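Local coordinates for DUF6844 domain-containing protein (Francisella tularensis subsp. tularensis, PDB 4QVR) that is of unknown function but probably carries a signal sequence and may act outside the cytoplasm, and belongs to a family known only as DUF6844, at residues T79-V84 with M313-I318; G123-N128 with Q139-K144; I254-V259 with I267-I272; I330-Q335 with A362-L367. All blocks are in the same frame, centred on the assembly; numbering follows the deposited sequence.

Contacts 1, 3 and 4 are buried, whereas contact 2 is partly open, with Leu140 and Lys144 on its exposed border. Contact 3 is the most regular and extensive, two hairpin strands joined by backbone bonds and lined mainly with aliphatic groups. Contact 2 lays helix 134-159 against the same three-stranded sheet, relying on glycine and alanine where it is close and on a lysine at its margin. Contact 4 repeats the helix-on-sheet theme on the four-stranded sheet, with leucines and isoleucine instead. Contact 1 joins two irregular segments through polar groups and touches all the others, its 313-318 segment lying between the two sheets.

Contact 1: T79-V84 with M313-I318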
loop_
_atom_site.group_PDB
_atom_site.type_symbol
_atom_site.label_atom_id
_atom_site.label_comp_id
_atom_site.label_asym_id
_atom_site.label_seq_id
_atom_site.Cartn_x
_atom_site.Cartn_y
_atom_site.Cartn_z
ATOM N N THR A 79 -14.357 10.225 5.533
ATOM C CA THR A 79 -13.983 10.519 6.933
ATOM C C THR A 79 -12.859 11.561 6.996
ATOM O O THR A 79 -12.010 11.598 6.115
ATOM C CB THR A 79 -13.483 9.262 7.693
ATOM O OG1 THR A 79 -12.399 8.658 6.965
ATOM C CG2 THR A 79 -14.597 8.246 7.877
ATOM N N ASP A 80 -12.882 12.410 8.027
ATOM C CA ASP A 80 -11.841 13.424 8.213
ATOM C C ASP A 80 -10.525 12.735 8.490
ATOM O O ASP A 80 -10.526 11.647 9.067
ATOM C CB ASP A 80 -12.181 14.367 9.378
ATOM C CG ASP A 80 -13.252 15.398 9.014
ATOM O OD1 ASP A 80 -13.535 15.564 7.805
ATOM O OD2 ASP A 80 -13.791 16.063 9.940
ATOM N N SER A 81 -9.420 13.359 8.065
ATOM C CA SER A 81 -8.074 12.828 8.293
ATOM C C SER A 81 -7.126 13.915 8.839
ATOM O O SER A 81 -6.108 14.285 8.212
ATOM C CB SER A 81 -7.499 12.198 7.016
ATOM O OG SER A 81 -8.312 11.124 6.549
ATOM N N LYS A 82 -7.467 14.413 10.023
ATOM C CA LYS A 82 -6.667 15.437 10.702
ATOM C C LYS A 82 -5.378 14.812 11.283
ATOM O O LYS A 82 -5.350 13.626 11.580
ATOM C CB LYS A 82 -7.484 16.066 11.850
ATOM C CG LYS A 82 -8.743 16.816 11.416
ATOM C CD LYS A 82 -9.564 17.253 12.627
ATOM C CE LYS A 82 -10.856 17.952 12.234
ATOM N NZ LYS A 82 -10.604 19.243 11.534
ATOM N N PRO A 83 -4.310 15.601 11.430
ATOM C CA PRO A 83 -3.133 15.037 12.068
ATOM C C PRO A 83 -3.508 14.539 13.457
ATOM O O PRO A 83 -4.186 15.248 14.203
ATOM C CB PRO A 83 -2.190 16.238 12.181
ATOM C CG PRO A 83 -2.585 17.115 11.046
ATOM C CD PRO A 83 -4.077 16.989 10.981
ATOM N N VAL A 84 -3.076 13.343 13.810
ATOM C CA VAL A 84 -3.415 12.808 15.115
ATOM C C VAL A 84 -2.920 13.760 16.186
ATOM O O VAL A 84 -1.727 14.034 16.266
ATOM C CB VAL A 84 -2.778 11.429 15.356
ATOM C CG1 VAL A 84 -3.098 10.945 16.764
ATOM C CG2 VAL A 84 -3.234 10.421 14.297
HETATM N N MSE A 313 -4.787 16.364 5.708
HETATM C CA MSE A 313 -3.376 16.180 5.990
HETATM C C MSE A 313 -2.919 14.762 6.189
HETATM O O MSE A 313 -1.742 14.442 5.926
HETATM C CB MSE A 313 -3.006 16.956 7.242
HETATM C CG MSE A 313 -2.901 18.445 6.960
HETATM SE SE MSE A 313 -1.188 18.916 6.062
HETATM C CE MSE A 313 -0.120 18.900 7.723
ATOM N N GLY A 314 -3.835 13.904 6.632
ATOM C CA GLY A 314 -3.502 12.517 6.954
ATOM C C GLY A 314 -3.724 11.535 5.860
ATOM O O GLY A 314 -3.413 10.367 6.023
ATOM N N ASP A 315 -4.249 12.024 4.737
ATOM C CA ASP A 315 -4.535 11.234 3.569
ATOM C C ASP A 315 -3.326 11.031 2.636
ATOM O O ASP A 315 -2.841 11.962 1.972
ATOM C CB ASP A 315 -5.641 11.889 2.773
ATOM C CG ASP A 315 -6.995 11.880 3.509
ATOM O OD1 ASP A 315 -7.260 10.936 4.301
ATOM O OD2 ASP A 315 -7.812 12.812 3.246
ATOM N N TYR A 316 -2.887 9.779 2.574
ATOM C CA TYR A 316 -1.789 9.338 1.741
ATOM C C TYR A 316 -2.221 8.104 0.913
ATOM O O TYR A 316 -3.168 7.366 1.295
ATOM C CB TYR A 316 -0.606 8.987 2.637
ATOM C CG TYR A 316 0.102 10.197 3.165
ATOM C CD1 TYR A 316 -0.372 10.873 4.271
ATOM C CD2 TYR A 316 1.237 10.688 2.537
ATOM C CE1 TYR A 316 0.275 12.006 4.745
ATOM C CE2 TYR A 316 1.882 11.824 3.009
ATOM C CZ TYR A 316 1.380 12.478 4.107
ATOM O OH TYR A 316 1.996 13.613 4.583
ATOM N N GLY A 317 -1.546 7.886 -0.209
ATOM C CA GLY A 317 -1.817 6.728 -1.036
ATOM C C GLY A 317 -2.971 6.872 -1.979
ATOM O O GLY A 317 -3.339 7.988 -2.359
ATOM N N ILE A 318 -3.522 5.725 -2.379
ATOM C CA ILE A 318 -4.644 5.672 -3.297
ATOM C C ILE A 318 -5.868 5.090 -2.604
ATOM O O ILE A 318 -5.761 4.444 -1.548
ATOM C CB ILE A 318 -4.303 4.836 -4.550
ATOM C CG1 ILE A 318 -4.224 3.336 -4.252
ATOM C CG2 ILE A 318 -2.994 5.295 -5.139
ATOM C CD1 ILE A 318 -5.576 2.667 -4.172
#
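Ser81 meets Asp315 and Gly314 at the tight centre of this contact, using its hydroxyl for one and its carbonyl for the other. The hydroxyl gives its proton to a carboxylate oxygen, Ser81 OG lying 2.5 Å from Asp315 OD1, so short that the exact length is doubtful. With OG anti to the carbonyl carbon (chi1 -60°), the hydroxyl extends towards the aspartate, while the carbonyl serves the backbone: Ser81 O accepts from Gly314 N at 2.8 Å, a bond bent to 137° at the hydrogen. The lack of a side chain on Gly314 lets the two backbones come this close, Ser81 CA and Gly314 CA being 4.8 Å apart. This is a junction of two loops without regular strand pairing: one follows helix 67-78, and the other leads into strand 318-322 at the edge of the four-stranded sheet. Lys255 NZ also hydrogen-bonds to Ser81 OG, and Lys307 forms a salt bridge with Asp315 OD2, so the buried carboxylate has positive charge nearby, which probably favours its ionised form. Beyond Ser81 the contact is apolar and looser. The Pro83 ring lies against the base of the selenomethionine side chain through CG and CD, with Pro83 CG 3.8 Å from Met313 CB. On the solvent side Lys82 turns away from the 313-318 segment, and its NZ makes a salt bridge to Asp311.

Contact 2: G123-N128 with Q139-K144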
loop_
_atom_site.group_PDB
_atom_site.type_symbol
_atom_site.label_atom_id
_atom_site.label_comp_id
_atom_site.label_asym_id
_atom_site.label_seq_id
_atom_site.Cartn_x
_atom_site.Cartn_y
_atom_site.Cartn_z
ATOM N N GLY A 123 5.282 3.410 9.148
ATOM C CA GLY A 123 6.570 3.762 8.582
ATOM C C GLY A 123 6.908 5.117 9.198
ATOM O O GLY A 123 5.980 5.860 9.586
ATOM N N THR A 124 8.211 5.407 9.351
ATOM C CA THR A 124 8.707 6.681 9.913
ATOM C C THR A 124 9.940 7.204 9.161
ATOM O O THR A 124 10.736 6.438 8.646
ATOM C CB THR A 124 9.109 6.557 11.398
ATOM O OG1 THR A 124 10.254 5.695 11.530
ATOM C CG2 THR A 124 7.949 6.010 12.214
ATOM N N ALA A 125 10.110 8.517 9.151
ATOM C CA ALA A 125 11.216 9.157 8.457
ATOM C C ALA A 125 11.580 10.350 9.261
ATOM O O ALA A 125 10.718 10.893 9.938
ATOM C CB ALA A 125 10.807 9.588 7.069
ATOM N N SER A 126 12.846 10.773 9.201
ATOM C CA SER A 126 13.276 11.949 9.972
ATOM C C SER A 126 12.864 13.164 9.211
ATOM O O SER A 126 12.661 13.084 7.998
ATOM C CB SER A 126 14.793 11.978 10.137
ATOM O OG SER A 126 15.253 10.725 10.598
ATOM N N VAL A 127 12.693 14.274 9.919
ATOM C CA VAL A 127 12.419 15.563 9.276
ATOM C C VAL A 127 13.632 16.433 9.590
ATOM O O VAL A 127 14.423 16.071 10.470
ATOM C CB VAL A 127 11.146 16.261 9.795
ATOM C CG1 VAL A 127 9.925 15.429 9.511
ATOM C CG2 VAL A 127 11.254 16.586 11.281
ATOM N N ASN A 128 13.822 17.553 8.882
ATOM C CA ASN A 128 14.965 18.427 9.206
ATOM C C ASN A 128 14.630 19.359 10.374
ATOM O O ASN A 128 13.491 19.381 10.855
ATOM C CB ASN A 128 15.465 19.207 7.981
ATOM C CG ASN A 128 14.443 20.172 7.433
ATOM O OD1 ASN A 128 13.502 20.555 8.110
ATOM N ND2 ASN A 128 14.641 20.587 6.194
ATOM N N GLN A 139 5.793 11.469 2.964
ATOM C CA GLN A 139 5.496 10.595 1.839
ATOM C C GLN A 139 6.379 9.344 1.889
ATOM O O GLN A 139 5.924 8.253 1.605
ATOM C CB GLN A 139 5.700 11.331 0.537
ATOM C CG GLN A 139 5.527 10.458 -0.710
ATOM C CD GLN A 139 4.136 9.920 -0.856
ATOM O OE1 GLN A 139 3.208 10.378 -0.169
ATOM N NE2 GLN A 139 3.955 8.962 -1.773
ATOM N N LEU A 140 7.652 9.512 2.231
ATOM C CA LEU A 140 8.554 8.380 2.332
ATOM C C LEU A 140 8.033 7.414 3.412
ATOM O O LEU A 140 8.044 6.190 3.262
ATOM C CB LEU A 140 9.946 8.876 2.704
ATOM C CG LEU A 140 10.942 7.754 2.977
ATOM C CD1 LEU A 140 11.231 7.006 1.697
ATOM C CD2 LEU A 140 12.225 8.293 3.557
ATOM N N ALA A 141 7.611 7.988 4.525
ATOM C CA ALA A 141 7.086 7.218 5.648
ATOM C C ALA A 141 5.861 6.384 5.216
ATOM O O ALA A 141 5.716 5.214 5.617
ATOM C CB ALA A 141 6.741 8.162 6.796
ATOM N N PHE A 142 4.988 6.981 4.399
ATOM C CA PHE A 142 3.833 6.260 3.874
ATOM C C PHE A 142 4.313 5.125 2.995
ATOM O O PHE A 142 3.812 4.023 3.097
ATOM C CB PHE A 142 2.859 7.142 3.076
ATOM C CG PHE A 142 1.904 6.334 2.235
ATOM C CD1 PHE A 142 0.886 5.602 2.826
ATOM C CD2 PHE A 142 2.037 6.281 0.857
ATOM C CE1 PHE A 142 0.040 4.808 2.056
ATOM C CE2 PHE A 142 1.168 5.519 0.079
ATOM C CZ PHE A 142 0.181 4.770 0.683
ATOM N N GLU A 143 5.272 5.389 2.131
ATOM C CA GLU A 143 5.775 4.331 1.227
ATOM C C GLU A 143 6.306 3.125 1.989
ATOM O O GLU A 143 6.064 1.968 1.611
ATOM C CB GLU A 143 6.835 4.886 0.268
ATOM C CG GLU A 143 6.227 5.815 -0.812
ATOM C CD GLU A 143 7.234 6.731 -1.525
ATOM O OE1 GLU A 143 8.474 6.528 -1.417
ATOM O OE2 GLU A 143 6.769 7.684 -2.196
ATOM N N LYS A 144 7.004 3.376 3.073
ATOM C CA LYS A 144 7.516 2.276 3.902
ATOM C C LYS A 144 6.395 1.538 4.612
ATOM O O LYS A 144 6.438 0.333 4.746
ATOM C CB LYS A 144 8.472 2.805 4.966
ATOM C CG LYS A 144 9.837 3.289 4.453
ATOM C CD LYS A 144 10.430 4.050 5.625
ATOM C CE LYS A 144 11.887 4.368 5.546
ATOM N NZ LYS A 144 12.211 4.977 6.861
#
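Lys144 runs from the helix to the strand along an almost straight chain. Its CB lies over the glycine backbone, 4.2 Å from Gly123 CA. A first torsion of -72° sets CG beside the lysine's own backbone N, and from there the extended chain carries on to Thr124. CD and CE both pass the carbonyl oxygen, Lys144 CE standing 3.9 Å from Thr124 O. At the tip the ammonium takes that same oxygen, Lys144 NZ to Thr124 O being 2.7 Å; the C=O...N angle of 164° puts the nitrogen nearly along the C=O axis. Closer to the sheet the contact is made by small groups. Gly123 offers a CA-H...O contact to the helix, with Gly123 CA 3.4 Å from Ala141 O, and Ala141 CB rests on the backbone of Gly123, 3.7 Å from Gly123 O. Ala125 CB meets Leu140 CD2 at 4.0 Å nearer the surface. Such small residues allow the axes of the two short segments to approach to 6.0 Å, which is close for a helix on a strand. Segment 139-144 runs back at 151° to strand residues 123-126: a strand-loop-helix unit folded on itself, its helix packed on the edge strand of an antiparallel sheet.

Contact 3: I254-V259 with I267-I272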
loop_
_atom_site.group_PDB
_atom_site.type_symbol
_atom_site.label_atom_id
_atom_site.label_comp_id
_atom_site.label_asym_id
_atom_site.label_seq_id
_atom_site.Cartn_x
_atom_site.Cartn_y
_atom_site.Cartn_z
ATOM N N ILE A 254 -7.302 1.735 3.097
ATOM C CA ILE A 254 -8.611 2.345 3.306
ATOM C C ILE A 254 -8.590 3.546 4.211
ATOM O O ILE A 254 -9.506 4.355 4.145
ATOM C CB ILE A 254 -9.687 1.342 3.737
ATOM C CG1 ILE A 254 -9.290 0.624 5.013
ATOM C CG2 ILE A 254 -9.948 0.345 2.603
ATOM C CD1 ILE A 254 -10.414 -0.241 5.526
ATOM N N LYS A 255 -7.522 3.686 4.998
ATOM C CA LYS A 255 -7.364 4.791 5.885
ATOM C C LYS A 255 -5.892 4.963 6.233
ATOM O O LYS A 255 -5.176 3.981 6.438
ATOM C CB LYS A 255 -8.114 4.461 7.178
ATOM C CG LYS A 255 -8.170 5.585 8.215
ATOM C CD LYS A 255 -9.131 6.670 7.750
ATOM C CE LYS A 255 -8.975 7.930 8.572
ATOM N NZ LYS A 255 -9.784 9.020 8.000
ATOM N N THR A 256 -5.421 6.210 6.268
ATOM C CA THR A 256 -4.059 6.498 6.678
ATOM C C THR A 256 -4.139 7.513 7.780
ATOM O O THR A 256 -5.139 8.212 7.877
ATOM C CB THR A 256 -3.203 7.060 5.556
ATOM O OG1 THR A 256 -3.917 8.112 4.894
ATOM C CG2 THR A 256 -2.894 5.981 4.546
ATOM N N PHE A 257 -3.075 7.592 8.586
ATOM C CA PHE A 257 -2.962 8.509 9.717
ATOM C C PHE A 257 -1.536 9.049 9.815
ATOM O O PHE A 257 -0.581 8.337 9.493
ATOM C CB PHE A 257 -3.205 7.780 11.046
ATOM C CG PHE A 257 -4.571 7.185 11.181
ATOM C CD1 PHE A 257 -5.616 7.937 11.696
ATOM C CD2 PHE A 257 -4.799 5.871 10.842
ATOM C CE1 PHE A 257 -6.878 7.393 11.832
ATOM C CE2 PHE A 257 -6.053 5.325 10.978
ATOM C CZ PHE A 257 -7.093 6.089 11.466
ATOM N N VAL A 258 -1.389 10.286 10.271
ATOM C CA VAL A 258 -0.057 10.879 10.396
ATOM C C VAL A 258 0.176 11.410 11.795
ATOM O O VAL A 258 -0.728 11.951 12.412
ATOM C CB VAL A 258 0.183 12.018 9.381
ATOM C CG1 VAL A 258 -0.798 13.163 9.567
ATOM C CG2 VAL A 258 1.608 12.538 9.495
ATOM N N VAL A 259 1.391 11.210 12.298
ATOM C CA VAL A 259 1.781 11.722 13.591
ATOM C C VAL A 259 3.208 12.300 13.512
ATOM O O VAL A 259 4.087 11.722 12.883
ATOM C CB VAL A 259 1.789 10.626 14.684
ATOM C CG1 VAL A 259 2.194 11.213 16.037
ATOM C CG2 VAL A 259 0.446 9.996 14.839
ATOM N N ILE A 267 3.710 7.542 9.680
ATOM C CA ILE A 267 2.448 7.283 8.992
ATOM C C ILE A 267 1.954 5.863 9.301
ATOM O O ILE A 267 2.730 4.915 9.275
ATOM C CB ILE A 267 2.643 7.338 7.446
ATOM C CG1 ILE A 267 3.011 8.733 6.931
ATOM C CG2 ILE A 267 1.414 6.869 6.710
ATOM C CD1 ILE A 267 1.891 9.739 6.925
ATOM N N GLY A 268 0.649 5.708 9.528
ATOM C CA GLY A 268 0.061 4.398 9.712
ATOM C C GLY A 268 -0.919 4.174 8.568
ATOM O O GLY A 268 -1.543 5.107 8.071
ATOM N N VAL A 269 -1.011 2.953 8.091
ATOM C CA VAL A 269 -1.935 2.651 7.005
ATOM C C VAL A 269 -2.665 1.384 7.408
ATOM O O VAL A 269 -2.077 0.483 7.999
ATOM C CB VAL A 269 -1.217 2.502 5.650
ATOM C CG1 VAL A 269 -0.180 1.406 5.712
ATOM C CG2 VAL A 269 -2.218 2.218 4.510
ATOM N N VAL A 270 -3.973 1.404 7.197
ATOM C CA VAL A 270 -4.828 0.268 7.441
ATOM C C VAL A 270 -5.189 -0.210 6.048
ATOM O O VAL A 270 -5.653 0.582 5.232
ATOM C CB VAL A 270 -6.117 0.684 8.196
ATOM C CG1 VAL A 270 -7.124 -0.470 8.270
ATOM C CG2 VAL A 270 -5.794 1.131 9.602
ATOM N N VAL A 271 -4.958 -1.492 5.776
ATOM C CA VAL A 271 -5.306 -2.098 4.481
ATOM C C VAL A 271 -6.335 -3.248 4.660
ATOM O O VAL A 271 -6.440 -3.840 5.740
ATOM C CB VAL A 271 -4.073 -2.640 3.720
ATOM C CG1 VAL A 271 -3.067 -1.528 3.360
ATOM C CG2 VAL A 271 -3.374 -3.777 4.478
ATOM N N ILE A 272 -7.118 -3.511 3.605
ATOM C CA ILE A 272 -8.068 -4.601 3.594
ATOM C C ILE A 272 -7.835 -5.370 2.305
ATOM O O ILE A 272 -7.355 -4.802 1.344
ATOM C CB ILE A 272 -9.527 -4.126 3.545
ATOM C CG1 ILE A 272 -9.769 -3.415 2.212
ATOM C CG2 ILE A 272 -9.838 -3.297 4.763
ATOM C CD1 ILE A 272 -11.141 -2.875 2.013
#
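Thr256 OG1 is gripped by the adjoining loop, hydrogen-bonding with Gly314 O and Tyr316 N, and weakly by Arg319 of strand 318-322, while the methyl of the same side chain faces the partner strand. At chi1 48° the hydroxyl sits between the backbone N and carbonyl carbon, which leaves Thr256 CG2 to touch Val269 CG2 at 3.8 Å. Next along this face, Val258 and Ile267 pair, Val258 CB lying 3.8 Å from Ile267 CD1. Helix 134-159 covers the face, Tyr134 on Val258, Ala141 and Phe142 on Ile267, Ala145 on Val269. Phe257 and Val270 belong to the other face, where the valine methyl approaches the ring edge, near its plane, with Phe257 CE2 4.4 Å from Val270 CG2. Leu98 and Met102 of helix 94-108 pack on the same phenylalanine. The backbone bonds differ in straightness. Val270 N to Lys255 O is 2.9 Å and nearly linear, 172° at the hydrogen, whereas Phe257 N to Gly268 O is 3.0 Å and bent to 151°. Between them lies the non-hydrogen-bonded pair Thr256 and Val269, their CA atoms 4.4 Å apart. Strands 251-261 and 264-273 thus form an antiparallel beta hairpin, with helices on both faces and strand 117-126 completing the three-stranded sheet.

Contact 4: I330-Q335 with A362-L367; sequences ILAYGQ and ANLVTL
Leu364 overlaps two residues of the strand at once. Its branch point lies against the alanine, Leu364 CG to Ala332 CB being 3.8 Å, and one methyl continues to the isoleucine, Leu364 CD2 to Ile330 CG2 being 3.6 Å. Rotation about the first side-chain bond (chi1 -68°) turns CG away from the leucine's carbonyl carbon and brings the branched end to the strand. The same Ile330 methyl has a second neighbour one helical turn on: Ile330 CG2 is 3.9 Å from Leu367 CD2, these two side chains meeting tip to tip. Alternation along the strand sets Ile330 and Ala332 facing the helix, while Leu331 points away. At the other end the contact turns polar. The amide of Asn363 reaches the strand backbone, Asn363 ND2 standing 2.8 Å from Tyr333 O, although at 119° the hydrogen bond is weak. The bond from Gln139 NE2 of helix 134-159 to Asn363 OD1, with the weak one from ND2, probably helps set the amide's orientation. Strand 328-337 lies between 318-322 and 440-448 in the antiparallel four-stranded sheet, and helix 349-370 packs on one face of it, segment 362-367 running at 133° to segment 330-335. Ile318 from the edge strand and Trp448 from the inner one pack beside Leu364, as does Leu424 of strand 424-433, so this leucine sits in the hydrophobic layer between helix and sheet.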
loop_
_atom_site.group_PDB
_atom_site.type_symbol
_atom_site.label_atom_id
_atom_site.label_comp_id
_atom_site.label_asym_id
_atom_site.label_seq_id
_atom_site.Cartn_x
_atom_site.Cartn_y
_atom_site.Cartn_z
ATOM N N ILE A 330 -10.229 5.711 -9.174
ATOM C CA ILE A 330 -9.152 5.662 -8.227
ATOM C C ILE A 330 -8.717 7.068 -7.872
ATOM O O ILE A 330 -8.475 7.876 -8.754
ATOM C CB ILE A 330 -7.985 4.882 -8.831
ATOM C CG1 ILE A 330 -8.468 3.452 -9.108
ATOM C CG2 ILE A 330 -6.783 4.899 -7.886
ATOM C CD1 ILE A 330 -7.646 2.701 -10.116
ATOM N N LEU A 331 -8.650 7.356 -6.576
ATOM C CA LEU A 331 -8.211 8.651 -6.110
ATOM C C LEU A 331 -6.797 8.471 -5.634
ATOM O O LEU A 331 -6.444 7.414 -5.148
ATOM C CB LEU A 331 -9.059 9.143 -4.960
ATOM C CG LEU A 331 -10.542 9.280 -5.247
ATOM C CD1 LEU A 331 -11.223 9.868 -4.018
ATOM C CD2 LEU A 331 -10.761 10.164 -6.444
ATOM N N ALA A 332 -5.989 9.506 -5.808
ATOM C CA ALA A 332 -4.606 9.508 -5.389
ATOM C C ALA A 332 -4.352 10.830 -4.707
ATOM O O ALA A 332 -4.630 11.896 -5.284
ATOM C CB ALA A 332 -3.690 9.377 -6.575
ATOM N N TYR A 333 -3.822 10.756 -3.490
ATOM C CA TYR A 333 -3.494 11.939 -2.705
ATOM C C TYR A 333 -2.062 12.346 -2.881
ATOM O O TYR A 333 -1.205 11.510 -3.100
ATOM C CB TYR A 333 -3.702 11.643 -1.237
ATOM C CG TYR A 333 -5.118 11.237 -0.889
ATOM C CD1 TYR A 333 -6.125 12.180 -0.812
ATOM C CD2 TYR A 333 -5.436 9.912 -0.599
ATOM C CE1 TYR A 333 -7.435 11.818 -0.480
ATOM C CE2 TYR A 333 -6.728 9.546 -0.240
ATOM C CZ TYR A 333 -7.727 10.507 -0.196
ATOM O OH TYR A 333 -9.010 10.154 0.147
ATOM N N GLY A 334 -1.785 13.629 -2.731
ATOM C CA GLY A 334 -0.431 14.132 -2.862
ATOM C C GLY A 334 -0.304 15.454 -2.174
ATOM O O GLY A 334 -1.264 16.190 -2.079
ATOM N N GLN A 335 0.890 15.765 -1.695
ATOM C CA GLN A 335 1.141 17.017 -1.000
ATOM C C GLN A 335 2.438 17.616 -1.477
ATOM O O GLN A 335 3.302 16.888 -1.960
ATOM C CB GLN A 335 1.216 16.793 0.517
ATOM C CG GLN A 335 -0.061 16.195 1.050
ATOM C CD GLN A 335 -0.066 15.942 2.540
ATOM O OE1 GLN A 335 0.798 16.391 3.278
ATOM N NE2 GLN A 335 -1.077 15.228 2.985
ATOM N N ALA A 362 3.039 9.440 -8.436
ATOM C CA ALA A 362 3.893 8.348 -8.012
ATOM C C ALA A 362 3.069 7.283 -7.252
ATOM O O ALA A 362 3.365 6.087 -7.316
ATOM C CB ALA A 362 5.049 8.862 -7.169
ATOM N N ASN A 363 2.037 7.705 -6.533
ATOM C CA ASN A 363 1.165 6.764 -5.836
ATOM C C ASN A 363 0.450 5.838 -6.842
ATOM O O ASN A 363 0.287 4.631 -6.608
ATOM C CB ASN A 363 0.148 7.514 -4.977
ATOM C CG ASN A 363 0.737 8.044 -3.673
ATOM O OD1 ASN A 363 1.663 7.478 -3.107
ATOM N ND2 ASN A 363 0.158 9.092 -3.171
ATOM N N LEU A 364 0.018 6.399 -7.969
ATOM C CA LEU A 364 -0.619 5.605 -9.007
ATOM C C LEU A 364 0.385 4.670 -9.683
ATOM O O LEU A 364 0.065 3.523 -9.957
ATOM C CB LEU A 364 -1.319 6.492 -10.043
ATOM C CG LEU A 364 -2.559 7.241 -9.516
ATOM C CD1 LEU A 364 -3.053 8.214 -10.571
ATOM C CD2 LEU A 364 -3.669 6.276 -9.094
ATOM N N VAL A 365 1.596 5.146 -9.932
ATOM C CA VAL A 365 2.625 4.302 -10.543
ATOM C C VAL A 365 2.891 3.065 -9.686
ATOM O O VAL A 365 2.941 1.956 -10.187
ATOM C CB VAL A 365 3.928 5.089 -10.771
ATOM C CG1 VAL A 365 5.085 4.149 -11.137
ATOM C CG2 VAL A 365 3.725 6.162 -11.852
ATOM N N THR A 366 3.020 3.261 -8.384
ATOM C CA THR A 366 3.227 2.170 -7.463
ATOM C C THR A 366 2.037 1.165 -7.435
ATOM O O THR A 366 2.204 -0.062 -7.283
ATOM C CB THR A 366 3.423 2.777 -6.059
ATOM O OG1 THR A 366 4.552 3.654 -6.106
ATOM C CG2 THR A 366 3.659 1.711 -5.042
ATOM N N LEU A 367 0.839 1.703 -7.547
ATOM C CA LEU A 367 -0.369 0.894 -7.570
ATOM C C LEU A 367 -0.362 -0.032 -8.779
ATOM O O LEU A 367 -0.598 -1.217 -8.689
ATOM C CB LEU A 367 -1.590 1.809 -7.690
ATOM C CG LEU A 367 -2.931 1.108 -7.891
ATOM C CD1 LEU A 367 -3.199 0.225 -6.675
ATOM C CD2 LEU A 367 -4.025 2.146 -8.107
#